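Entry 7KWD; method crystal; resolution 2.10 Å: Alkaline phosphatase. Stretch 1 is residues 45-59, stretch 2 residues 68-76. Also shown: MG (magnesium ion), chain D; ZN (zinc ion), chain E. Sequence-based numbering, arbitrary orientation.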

ATOM      1  N   VAL A  45       4.578  -7.862  15.790  1.00 21.41           N
ATOM      2  CA  VAL A  45       4.088  -6.612  15.207  1.00 18.14           C
ATOM      3  C   VAL A  45       5.205  -5.972  14.394  1.00 21.85           C
ATOM      4  O   VAL A  45       6.293  -5.720  14.916  1.00 21.88           O
ATOM      5  CB  VAL A  45       3.602  -5.641  16.285  1.00 23.42           C
ATOM      6  CG1 VAL A  45       3.130  -4.335  15.630  1.00 20.57           C
ATOM      7  CG2 VAL A  45       2.525  -6.287  17.125  1.00 25.78           C
ATOM      8  N   TYR A  46       4.920  -5.704  13.116  1.00 19.67           N
ATOM      9  CA  TYR A  46       5.741  -4.855  12.263  1.00 17.41           C
ATOM     10  C   TYR A  46       5.155  -3.443  12.347  1.00 22.95           C
ATOM     11  O   TYR A  46       4.178  -3.121  11.686  1.00 22.70           O
ATOM     12  CB  TYR A  46       5.715  -5.374  10.830  1.00 21.05           C
ATOM     13  CG  TYR A  46       6.605  -6.557  10.478  1.00 23.50           C
ATOM     14  CD1 TYR A  46       6.465  -7.788  11.110  1.00 21.54           C
ATOM     15  CD2 TYR A  46       7.519  -6.469   9.432  1.00 18.54           C
ATOM     16  CE1 TYR A  46       7.239  -8.865  10.739  1.00 25.32           C
ATOM     17  CE2 TYR A  46       8.291  -7.551   9.043  1.00 23.32           C
ATOM     18  CZ  TYR A  46       8.151  -8.740   9.701  1.00 28.41           C
ATOM     19  OH  TYR A  46       8.932  -9.813   9.340  1.00 25.88           O
ATOM     20  N   ASP A  47       5.741  -2.584  13.177  1.00 24.56           N
ATOM     21  CA  ASP A  47       5.171  -1.269  13.401  1.00 21.47           C
ATOM     22  C   ASP A  47       5.426  -0.363  12.199  1.00 22.82           C
ATOM     23  O   ASP A  47       6.565  -0.205  11.774  1.00 21.51           O
ATOM     24  CB  ASP A  47       5.751  -0.642  14.666  1.00 21.53           C
ATOM     25  CG  ASP A  47       4.869   0.430  15.206  1.00 25.39           C
ATOM     26  OD1 ASP A  47       4.589   1.355  14.413  1.00 21.85           O
ATOM     27  OD2 ASP A  47       4.425   0.328  16.385  1.00 24.97           O
ATOM     28  N   GLY A  48       4.370   0.230  11.663  1.00 20.40           N
ATOM     29  CA  GLY A  48       4.498   1.176  10.561  1.00 24.33           C
ATOM     30  C   GLY A  48       4.796   0.579   9.201  1.00 22.63           C
ATOM     31  O   GLY A  48       5.120   1.316   8.254  1.00 22.36           O
ATOM     32  N   PHE A  49       4.602  -0.733   9.051  1.00 22.07           N
ATOM     33  CA  PHE A  49       5.047  -1.482   7.884  1.00 21.76           C
ATOM     34  C   PHE A  49       4.003  -1.437   6.782  1.00 23.61           C
ATOM     35  O   PHE A  49       2.882  -1.918   6.951  1.00 23.79           O
ATOM     36  CB  PHE A  49       5.332  -2.921   8.311  1.00 22.87           C
ATOM     37  CG  PHE A  49       5.817  -3.842   7.225  1.00 22.29           C
ATOM     38  CD1 PHE A  49       7.076  -3.690   6.669  1.00 24.74           C
ATOM     39  CD2 PHE A  49       5.018  -4.931   6.808  1.00 22.63           C
ATOM     40  CE1 PHE A  49       7.548  -4.576   5.707  1.00 23.34           C
ATOM     41  CE2 PHE A  49       5.480  -5.809   5.844  1.00 25.24           C
ATOM     42  CZ  PHE A  49       6.751  -5.649   5.306  1.00 26.14           C
ATOM     43  N   SER A  50       4.387  -0.870   5.649  1.00 19.94           N
ATOM     44  CA  SER A  50       3.485  -0.722   4.512  1.00 21.40           C
ATOM     45  C   SER A  50       3.811  -1.741   3.439  1.00 22.01           C
ATOM     46  O   SER A  50       4.837  -2.431   3.498  1.00 23.17           O
ATOM     47  CB  SER A  50       3.601   0.694   3.938  1.00 22.29           C
ATOM     48  OG  SER A  50       4.777   0.805   3.200  1.00 22.40           O
ATOM     49  N   TRP A  51       2.924  -1.823   2.437  1.00 21.55           N
ATOM     50  CA  TRP A  51       3.171  -2.695   1.295  1.00 21.42           C
ATOM     51  C   TRP A  51       4.255  -2.131   0.395  1.00 21.62           C
ATOM     52  O   TRP A  51       4.886  -2.890  -0.360  1.00 22.65           O
ATOM     53  CB  TRP A  51       1.863  -2.933   0.515  1.00 21.46           C
ATOM     54  CG  TRP A  51       0.874  -3.790   1.316  1.00 21.84           C
ATOM     55  CD1 TRP A  51      -0.359  -3.418   1.795  1.00 24.83           C
ATOM     56  CD2 TRP A  51       1.066  -5.155   1.723  1.00 17.32           C
ATOM     57  NE1 TRP A  51      -0.929  -4.471   2.489  1.00 23.43           N
ATOM     58  CE2 TRP A  51      -0.073  -5.544   2.445  1.00 22.24           C
ATOM     59  CE3 TRP A  51       2.095  -6.088   1.531  1.00 24.94           C
ATOM     60  CZ2 TRP A  51      -0.211  -6.828   2.975  1.00 24.82           C
ATOM     61  CZ3 TRP A  51       1.948  -7.366   2.053  1.00 23.81           C
ATOM     62  CH2 TRP A  51       0.800  -7.718   2.765  1.00 26.85           C
ATOM     63  N   GLU A  52       4.529  -0.832   0.461  1.00 22.33           N
ATOM     64  CA  GLU A  52       5.689  -0.340  -0.271  1.00 20.74           C
ATOM     65  C   GLU A  52       6.968  -0.839   0.382  1.00 22.74           C
ATOM     66  O   GLU A  52       7.878  -1.281  -0.318  1.00 24.52           O
ATOM     67  CB  GLU A  52       5.695   1.183  -0.365  1.00 22.38           C
ATOM     68  CG  GLU A  52       4.467   1.788  -1.031  1.00 24.89           C
ATOM     69  CD  GLU A  52       4.299   1.422  -2.512  1.00 24.50           C
ATOM     70  OE1 GLU A  52       3.183   1.618  -3.024  1.00 21.12           O
ATOM     71  OE2 GLU A  52       5.263   0.936  -3.154  1.00 27.61           O
ATOM     72  N   ASP A  53       7.047  -0.809   1.725  1.00 22.99           N
ATOM     73  CA  ASP A  53       8.222  -1.362   2.380  1.00 20.83           C
ATOM     74  C   ASP A  53       8.418  -2.813   1.984  1.00 25.11           C
ATOM     75  O   ASP A  53       9.554  -3.283   1.813  1.00 20.68           O
ATOM     76  CB  ASP A  53       8.132  -1.326   3.921  1.00 19.09           C
ATOM     77  CG  ASP A  53       7.789   0.062   4.484  1.00 30.24           C
ATOM     78  OD1 ASP A  53       8.185   1.072   3.873  1.00 27.44           O
ATOM     79  OD2 ASP A  53       7.150   0.130   5.563  1.00 21.35           O
ATOM     80  N   TYR A  54       7.316  -3.565   1.963  1.00 23.27           N
ATOM     81  CA  TYR A  54       7.411  -4.975   1.658  1.00 17.76           C
ATOM     82  C   TYR A  54       8.062  -5.177   0.294  1.00 18.39           C
ATOM     83  O   TYR A  54       8.969  -5.994   0.145  1.00 22.23           O
ATOM     84  CB  TYR A  54       6.035  -5.639   1.689  1.00 23.29           C
ATOM     85  CG  TYR A  54       6.165  -7.058   1.203  1.00 19.48           C
ATOM     86  CD1 TYR A  54       6.643  -8.066   2.046  1.00 23.52           C
ATOM     87  CD2 TYR A  54       5.885  -7.375  -0.115  1.00 21.08           C
ATOM     88  CE1 TYR A  54       6.807  -9.381   1.582  1.00 21.52           C
ATOM     89  CE2 TYR A  54       6.034  -8.656  -0.582  1.00 22.69           C
ATOM     90  CZ  TYR A  54       6.514  -9.655   0.249  1.00 20.97           C
ATOM     91  OH  TYR A  54       6.660 -10.901  -0.262  1.00 22.32           O
ATOM     92  N   ALA A  55       7.587  -4.444  -0.710  1.00 20.57           N
ATOM     93  CA  ALA A  55       8.077  -4.619  -2.070  1.00 18.25           C
ATOM     94  C   ALA A  55       9.571  -4.335  -2.167  1.00 25.70           C
ATOM     95  O   ALA A  55      10.296  -5.040  -2.881  1.00 21.78           O
ATOM     96  CB  ALA A  55       7.307  -3.693  -3.011  1.00 22.91           C
ATOM     97  N   ILE A  56      10.041  -3.287  -1.467  1.00 21.11           N
ATOM     98  CA  ILE A  56      11.470  -2.946  -1.484  1.00 21.36           C
ATOM     99  C   ILE A  56      12.308  -4.053  -0.853  1.00 21.86           C
ATOM    100  O   ILE A  56      13.342  -4.437  -1.394  1.00 25.50           O
ATOM    101  CB  ILE A  56      11.718  -1.594  -0.780  1.00 20.40           C
ATOM    102  CG1 ILE A  56      11.187  -0.435  -1.623  1.00 24.22           C
ATOM    103  CG2 ILE A  56      13.211  -1.380  -0.544  1.00 24.10           C
ATOM    104  CD1 ILE A  56      10.945   0.860  -0.792  1.00 24.07           C
ATOM    105  N   ALA A  57      11.908  -4.542   0.325  1.00 26.62           N
ATOM    106  CA  ALA A  57      12.687  -5.593   0.971  1.00 22.22           C
ATOM    107  C   ALA A  57      12.638  -6.902   0.182  1.00 27.40           C
ATOM    108  O   ALA A  57      13.628  -7.645   0.115  1.00 22.26           O
ATOM    109  CB  ALA A  57      12.167  -5.835   2.379  1.00 19.68           C
ATOM    110  N   GLN A  58      11.458  -7.242  -0.339  1.00 18.96           N
ATOM    111  CA  GLN A  58      11.314  -8.421  -1.191  1.00 26.47           C
ATOM    112  C   GLN A  58      12.295  -8.376  -2.361  1.00 21.09           C
ATOM    113  O   GLN A  58      12.978  -9.357  -2.649  1.00 20.37           O
ATOM    114  CB  GLN A  58       9.879  -8.505  -1.712  1.00 21.16           C
ATOM    115  CG  GLN A  58       9.589  -9.706  -2.605  1.00 27.59           C
ATOM    116  CD  GLN A  58       8.158  -9.680  -3.140  1.00 24.42           C
ATOM    117  OE1 GLN A  58       7.374 -10.599  -2.900  1.00 21.31           O
ATOM    118  NE2 GLN A  58       7.817  -8.622  -3.869  1.00 28.37           N
ATOM    119  N   ALA A  59      12.376  -7.219  -3.027  1.00 22.73           N
ATOM    120  CA  ALA A  59      13.264  -7.063  -4.166  1.00 26.47           C
ATOM    121  C   ALA A  59      14.708  -7.072  -3.720  1.00 29.63           C
ATOM    122  O   ALA A  59      15.555  -7.712  -4.351  1.00 27.78           O
ATOM    123  CB  ALA A  59      12.947  -5.762  -4.905  1.00 23.80           C
ATOM    124  N   VAL A  68      15.266 -15.426  -1.117  1.00 22.15           N
ATOM    125  CA  VAL A  68      13.856 -15.089  -0.956  1.00 22.83           C
ATOM    126  C   VAL A  68      13.604 -14.702   0.498  1.00 23.76           C
ATOM    127  O   VAL A  68      13.879 -15.480   1.403  1.00 16.72           O
ATOM    128  CB  VAL A  68      12.956 -16.252  -1.367  1.00 26.02           C
ATOM    129  CG1 VAL A  68      11.499 -15.889  -1.193  1.00 28.23           C
ATOM    130  CG2 VAL A  68      13.278 -16.636  -2.800  1.00 22.53           C
ATOM    131  N   LEU A  69      13.076 -13.501   0.710  1.00 22.43           N
ATOM    132  CA  LEU A  69      12.684 -13.038   2.025  1.00 25.65           C
ATOM    133  C   LEU A  69      11.757 -14.029   2.715  1.00 25.99           C
ATOM    134  O   LEU A  69      10.805 -14.527   2.112  1.00 22.57           O
ATOM    135  CB  LEU A  69      11.987 -11.689   1.824  1.00 31.99           C
ATOM    136  CG  LEU A  69      11.807 -10.706   2.957  1.00 30.08           C
ATOM    137  CD1 LEU A  69      13.115 -10.083   3.324  1.00 28.66           C
ATOM    138  CD2 LEU A  69      10.820  -9.652   2.503  1.00 27.65           C
ATOM    139  N   ALA A  70      12.030 -14.314   3.990  1.00 23.80           N
ATOM    140  CA  ALA A  70      11.169 -15.245   4.702  1.00 23.57           C
ATOM    141  C   ALA A  70       9.718 -14.764   4.701  1.00 20.03           C
ATOM    142  O   ALA A  70       8.789 -15.563   4.565  1.00 25.19           O
ATOM    143  CB  ALA A  70      11.659 -15.463   6.126  1.00 24.78           C
ATOM    144  N   LEU A  71       9.502 -13.465   4.834  1.00 21.79           N
ATOM    145  CA  LEU A  71       8.137 -12.951   4.825  1.00 21.10           C
ATOM    146  C   LEU A  71       7.457 -13.247   3.484  1.00 24.79           C
ATOM    147  O   LEU A  71       6.274 -13.594   3.450  1.00 21.06           O
ATOM    148  CB  LEU A  71       8.139 -11.448   5.133  1.00 17.71           C
ATOM    149  CG  LEU A  71       6.756 -10.847   5.301  1.00 15.90           C
ATOM    150  CD1 LEU A  71       5.913 -11.627   6.303  1.00 17.72           C
ATOM    151  CD2 LEU A  71       6.819  -9.346   5.656  1.00 19.92           C
ATOM    152  N   GLU A  72       8.186 -13.156   2.370  1.00 22.31           N
ATOM    153  CA  GLU A  72       7.571 -13.529   1.097  1.00 23.36           C
ATOM    154  C   GLU A  72       7.113 -14.994   1.136  1.00 20.86           C
ATOM    155  O   GLU A  72       6.000 -15.326   0.709  1.00 21.88           O
ATOM    156  CB  GLU A  72       8.524 -13.314  -0.088  1.00 24.25           C
ATOM    157  CG  GLU A  72       7.923 -13.793  -1.420  1.00 21.61           C
ATOM    158  CD  GLU A  72       8.864 -13.715  -2.627  1.00 28.20           C
ATOM    159  OE1 GLU A  72       9.871 -12.993  -2.559  1.00 26.55           O
ATOM    160  OE2 GLU A  72       8.598 -14.400  -3.638  1.00 27.70           O
ATOM    161  N   ARG A  73       7.980 -15.892   1.615  1.00 23.14           N
ATOM    162  CA  ARG A  73       7.609 -17.312   1.670  1.00 22.74           C
ATOM    163  C   ARG A  73       6.342 -17.518   2.488  1.00 30.33           C
ATOM    164  O   ARG A  73       5.498 -18.349   2.126  1.00 20.25           O
ATOM    165  CB  ARG A  73       8.748 -18.136   2.258  1.00 24.66           C
ATOM    166  CG  ARG A  73      10.076 -17.909   1.541  1.00 36.81           C
ATOM    167  CD  ARG A  73      11.251 -18.751   2.148  1.00 38.46           C
ATOM    168  NE  ARG A  73      12.587 -18.181   1.881  1.00 34.99           N
ATOM    169  CZ  ARG A  73      13.715 -18.897   1.906  1.00 43.20           C
ATOM    170  NH1 ARG A  73      13.676 -20.195   2.186  1.00 47.72           N
ATOM    171  NH2 ARG A  73      14.879 -18.332   1.626  1.00 43.86           N
ATOM    172  N   LEU A  74       6.199 -16.783   3.613  1.00 21.74           N
ATOM    173  CA  LEU A  74       5.004 -16.934   4.432  1.00 20.06           C
ATOM    174  C   LEU A  74       3.774 -16.388   3.701  1.00 20.60           C
ATOM    175  O   LEU A  74       2.723 -17.032   3.656  1.00 22.10           O
ATOM    176  CB  LEU A  74       5.163 -16.251   5.796  1.00 19.12           C
ATOM    177  CG  LEU A  74       6.292 -16.712   6.695  1.00 22.64           C
ATOM    178  CD1 LEU A  74       6.219 -16.184   8.091  1.00 25.38           C
ATOM    179  CD2 LEU A  74       6.354 -18.216   6.718  1.00 27.44           C
ATOM    180  N   LEU A  75       3.872 -15.191   3.138  1.00 18.82           N
ATOM    181  CA  LEU A  75       2.697 -14.653   2.456  1.00 16.53           C
ATOM    182  C   LEU A  75       2.301 -15.482   1.235  1.00 20.40           C
ATOM    183  O   LEU A  75       1.146 -15.426   0.815  1.00 21.49           O
ATOM    184  CB  LEU A  75       2.956 -13.217   2.018  1.00 19.49           C
ATOM    185  CG  LEU A  75       3.207 -12.205   3.143  1.00 21.84           C
ATOM    186  CD1 LEU A  75       3.676 -10.913   2.505  1.00 18.89           C
ATOM    187  CD2 LEU A  75       1.954 -11.951   3.965  1.00 22.20           C
ATOM    188  N   ALA A  76       3.245 -16.249   0.681  1.00 18.51           N
ATOM    189  CA  ALA A  76       3.047 -17.107  -0.476  1.00 25.03           C
ATOM    190  C   ALA A  76       2.497 -18.468  -0.104  1.00 27.90           C
ATOM    191  O   ALA A  76       2.282 -19.287  -0.995  1.00 25.58           O
ATOM    192  CB  ALA A  76       4.378 -17.278  -1.227  1.00 26.01           C
TER
HETATM  193 MG    MG D 602       5.358   0.587  18.306  1.00 33.75          MG
HETATM  194 ZN    ZN E 603       2.650   2.047  15.192  1.00 37.00          ZN
HETATM  195  O   HOH W   1      12.257 -11.882  -1.496  1.00 22.51           O
HETATM  196  O   HOH W   2       6.023   0.536  20.321  1.00 29.14           O
HETATM  197  O   HOH W   3       4.602   2.328  18.773  1.00 33.87           O
HETATM  198  O   HOH W   4       7.024   1.755  17.178  1.00 25.03           O

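The contact is built mainly from side chains: no direct hydrogen bond crosses it, and the helix axes, 10.1 Å apart at closest approach with 114° between their N-to-C directions, leave a gap that leucines and aromatic rings fill. Together the two stretches bury 426 Å².

L71 supplies a bump that three rings share. Its CA-to-CB bond points toward stretch 1, and its CD2 methyl enters a hollow walled by three rings, lying 3.7 Å from F49 CZ, 3.8 Å from Y54 CD1 and 4.1 Å from Y46 CE2. Against Y54 the methyl sits at the ring edge, near its plane; its approach to the other two rings is oblique.

Y54 is itself a bump. Although its CA-to-CB bond points sideways, chi1 of 173° (t) carries the ring out among the side chains of stretch 2, and stretch 2 covers 70 Å² of the residue. L75 CD1 lies obliquely 3.6 Å from Y54 CE1 and also meets the edge of the indole, 4.0 Å from W51 CZ3, so one methyl bridges two aromatic residues. L69 CD2 is 4.1 Å from Y54 CE1 and continues into the space beside A57, 4.0 Å from A57 CB and 3.8 Å from Q58 N. The methyl also lies close to the helix backbone, 4.0 Å from A57 C.

Among the polar groups, Y54 OH reaches within 3.1 Å of E72 CB, a tight packing contact, while donating a hydrogen bond to Q58 OE1 at 2.7 Å. Q58 OE1 and E72 OE1, both acceptors, stand 3.5 Å apart without bonding. Water 1 instead links the stretches: it donates to Q58 O (2.9 Å) and E72 OE1 (2.8 Å) and accepts from L69 N (2.9 Å), filling a polar gap where Q58 and L69 bring their CA atoms to 5.8 Å.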